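Local coordinates for protein putative antitoxin HigA3 (PDB 6LTZ) that probably acts as the DNA-binding antitoxin of a type II toxin-antitoxin system, bending DNA as a dimer and neutralising its cognate toxin HigB3, at residues A54-A57 against A58-V62; Q84-V87 against A88-G92. All coordinates share one frame; numbering follows the deposited sequence.

Interaction 1. Residues A54-A57 against A58-V62; sequences ADVA and ALMGV
V56 and M60, one helical turn apart, lie side by side and point the same way at the C-terminal end of helix 53-60, the first helix of the predicted helix-turn-helix motif. The touching branch of V56 is CG1, which approaches SD of M60 to 3.7 Å. With CG1 of V56 anti to the backbone N (chi1 177°), this methyl lies beside the carbonyl carbon, on the side where the M60 thioether runs. M60 runs extended as far as SD and then bends at chi3, which carries CE away from the 54-57 turn; a long, flexible thioether suits a place where the helix must fit against another one. Both side chains face helix 80-89, where each touches Y86.

A57 takes the other buried position, facing Q64 and V67 of helix 64-72. Its small CB fits between the two helices of the motif and has O of V62 3.4 Å away. A58 stands on the exposed side, while L59 lays its CG and CD1 over the backbone carbonyl of D55, with L59 CG 3.4 Å from D55 O. D55 itself points outward, and its OD2 accepts a hydrogen bond from R52 N just before the helix.

The backbone bonds run from A58, L59 and M60 back to A54, D55 and V56. G61 then leaves the helix with positive phi (66°), a conformation glycine adopts readily, as the C-prime residue of a Schellman motif. A weak bond joins its N to O of A58. The chain thereby turns into the link toward helix 64-72, and V62 N closes the motif on A57 O at 3.0 Å, with an N-H...O angle of 160°.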
# COMPACT_ATOMS: atom_id res chain seq x y z
N ALA A 54 -18.37 -12.58 2.70
CA ALA A 54 -19.33 -12.29 1.64
C ALA A 54 -19.86 -10.85 1.74
O ALA A 54 -20.20 -10.26 0.72
CB ALA A 54 -20.48 -13.28 1.68
N ASP A 55 -19.93 -10.31 2.95
CA ASP A 55 -20.34 -8.91 3.11
C ASP A 55 -19.32 -7.99 2.45
O ASP A 55 -19.69 -7.10 1.67
CB ASP A 55 -20.49 -8.55 4.59
CG ASP A 55 -21.56 -9.37 5.28
OD1 ASP A 55 -22.59 -9.69 4.64
OD2 ASP A 55 -21.38 -9.70 6.47
N VAL A 56 -18.05 -8.22 2.75
CA VAL A 56 -16.96 -7.42 2.17
C VAL A 56 -16.88 -7.60 0.66
O VAL A 56 -16.68 -6.62 -0.07
CB VAL A 56 -15.60 -7.79 2.80
CG1 VAL A 56 -14.47 -7.00 2.13
CG2 VAL A 56 -15.62 -7.52 4.29
N ALA A 57 -17.03 -8.83 0.18
CA ALA A 57 -16.98 -9.09 -1.26
C ALA A 57 -18.07 -8.30 -1.99
O ALA A 57 -17.82 -7.74 -3.06
CB ALA A 57 -17.13 -10.59 -1.54
N ALA A 58 -19.26 -8.26 -1.40
CA ALA A 58 -20.37 -7.52 -2.00
C ALA A 58 -20.08 -6.02 -2.02
O ALA A 58 -20.37 -5.34 -3.00
CB ALA A 58 -21.66 -7.80 -1.26
N LEU A 59 -19.52 -5.52 -0.93
CA LEU A 59 -19.20 -4.10 -0.82
C LEU A 59 -18.13 -3.69 -1.83
O LEU A 59 -18.21 -2.60 -2.40
CB LEU A 59 -18.76 -3.77 0.61
CG LEU A 59 -19.93 -3.75 1.59
CD1 LEU A 59 -19.45 -3.87 3.03
CD2 LEU A 59 -20.74 -2.48 1.40
N MET A 60 -17.15 -4.56 -2.04
CA MET A 60 -16.06 -4.31 -2.99
C MET A 60 -16.46 -4.59 -4.44
O MET A 60 -15.78 -4.18 -5.37
CB MET A 60 -14.85 -5.18 -2.65
CG MET A 60 -14.19 -4.86 -1.33
SD MET A 60 -12.83 -6.01 -1.00
CE MET A 60 -11.70 -5.60 -2.33
N GLY A 61 -17.56 -5.32 -4.62
CA GLY A 61 -17.95 -5.77 -5.94
C GLY A 61 -16.96 -6.75 -6.54
O GLY A 61 -16.66 -6.69 -7.73
N VAL A 62 -16.44 -7.65 -5.71
CA VAL A 62 -15.52 -8.69 -6.17
C VAL A 62 -15.95 -10.07 -5.69
O VAL A 62 -16.89 -10.20 -4.90
CB VAL A 62 -14.07 -8.44 -5.68
CG1 VAL A 62 -13.57 -7.08 -6.15
CG2 VAL A 62 -13.99 -8.57 -4.17

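Interaction 2. Residues Q84-V87 against A88-G92; sequences QAYV and AALGG
Y86 and L90 meet on the tightly packed side of this helix end, where CD1 of L90 comes to 3.6 Å from CE2 of the Y86 ring. The two side chains cross obliquely, and the methyl lies 4.1 Å from CZ as well. A chi1 of 177° swings the Y86 ring away from its own backbone N and alongside the next turn, where the branched end of L90 can reach it. The tyrosine suits the place because its buried ring packs on R45 while its OH finds a hydrogen-bond partner in E71. L90 adds a compact apolar end that touches both the ring and I44 of helix 41-47, and it also packs on F100 of the second subunit.

V87 is the other buried residue. Its CG1 lies 3.7 Å from C of G92, so the chain folds back closely over the valine, which also packs on A98 of the second subunit. The carbonyl oxygen of V87 accepts a weak bond from L90 N.

The opposite character belongs to Q84 and A88. Here NE2 of Q84 comes no nearer to CB of A88 than 4.2 Å, a loose approach beside an exposed alanine whose methyl asks for little cover. A85 and A89 are partly exposed, and the small side chain of A89 lets L59 and M60 of helix 53-60 come close.

Beyond the helix, G91 takes positive phi (91°), where a side chain would be jammed against the carbonyl oxygen of L90. The bonds of G91 N to A88 O and of G92 N to V87 O, both 3.0 Å, make with this glycine a Schellman motif, which ends the last helix before strand 93-100.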
# COMPACT_ATOMS: atom_id res chain seq x y z
N GLN A 84 -6.98 -0.62 -0.73
CA GLN A 84 -7.76 0.58 -0.42
C GLN A 84 -9.25 0.24 -0.35
O GLN A 84 -9.96 0.68 0.56
CB GLN A 84 -7.51 1.68 -1.46
CG GLN A 84 -8.00 3.08 -1.05
CD GLN A 84 -9.48 3.31 -1.31
OE1 GLN A 84 -10.08 2.66 -2.17
NE2 GLN A 84 -10.08 4.24 -0.56
N ALA A 85 -9.71 -0.55 -1.31
CA ALA A 85 -11.12 -0.91 -1.44
C ALA A 85 -11.58 -1.82 -0.32
O ALA A 85 -12.71 -1.73 0.15
CB ALA A 85 -11.36 -1.57 -2.79
N TYR A 86 -10.69 -2.72 0.09
CA TYR A 86 -10.96 -3.64 1.18
C TYR A 86 -11.14 -2.87 2.49
O TYR A 86 -12.13 -3.05 3.19
CB TYR A 86 -9.84 -4.67 1.29
CG TYR A 86 -10.00 -5.64 2.44
CD1 TYR A 86 -10.70 -6.83 2.27
CD2 TYR A 86 -9.44 -5.38 3.67
CE1 TYR A 86 -10.85 -7.72 3.32
CE2 TYR A 86 -9.58 -6.25 4.73
CZ TYR A 86 -10.29 -7.42 4.54
OH TYR A 86 -10.42 -8.30 5.59
N VAL A 87 -10.18 -2.01 2.81
CA VAL A 87 -10.26 -1.21 4.03
C VAL A 87 -11.48 -0.29 3.98
O VAL A 87 -12.17 -0.11 4.99
CB VAL A 87 -8.97 -0.39 4.26
CG1 VAL A 87 -9.13 0.57 5.43
CG2 VAL A 87 -7.78 -1.33 4.50
N ALA A 88 -11.77 0.27 2.81
CA ALA A 88 -12.93 1.14 2.66
C ALA A 88 -14.24 0.38 2.92
O ALA A 88 -15.18 0.93 3.49
CB ALA A 88 -12.95 1.77 1.28
N ALA A 89 -14.29 -0.87 2.49
CA ALA A 89 -15.49 -1.68 2.68
C ALA A 89 -15.71 -1.98 4.16
O ALA A 89 -16.84 -2.16 4.61
CB ALA A 89 -15.40 -2.98 1.87
N LEU A 90 -14.62 -2.03 4.93
CA LEU A 90 -14.70 -2.22 6.37
C LEU A 90 -15.10 -0.92 7.09
O LEU A 90 -15.27 -0.91 8.30
CB LEU A 90 -13.37 -2.74 6.92
CG LEU A 90 -12.97 -4.14 6.46
CD1 LEU A 90 -11.64 -4.54 7.07
CD2 LEU A 90 -14.06 -5.14 6.82
N GLY A 91 -15.23 0.16 6.34
CA GLY A 91 -15.61 1.44 6.92
C GLY A 91 -14.42 2.29 7.33
O GLY A 91 -14.58 3.33 7.98
N GLY A 92 -13.23 1.87 6.95
CA GLY A 92 -12.02 2.59 7.33
C GLY A 92 -11.37 3.37 6.21
O GLY A 92 -11.88 3.43 5.10

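Interactions 1 and 2 end two helices of the same HTH domain in the same way, with a glycine-bearing Schellman turn, yet they differ in surroundings. Interaction 1 sits nearer the edge of the chain, within the predicted DNA-binding motif, and its apolar pair is aliphatic and thioether. Interaction 2 lies closer to the centre, pairs an aromatic ring with a leucine, and alone of the two touches the second subunit. The helices pack directly: CD1 of L59 is 3.5 Å from O of A89, and CG1 of V56 is 3.8 Å from CD1 of Y86. V56 and Y86 thus serve both their own helix turn and the interface between helices.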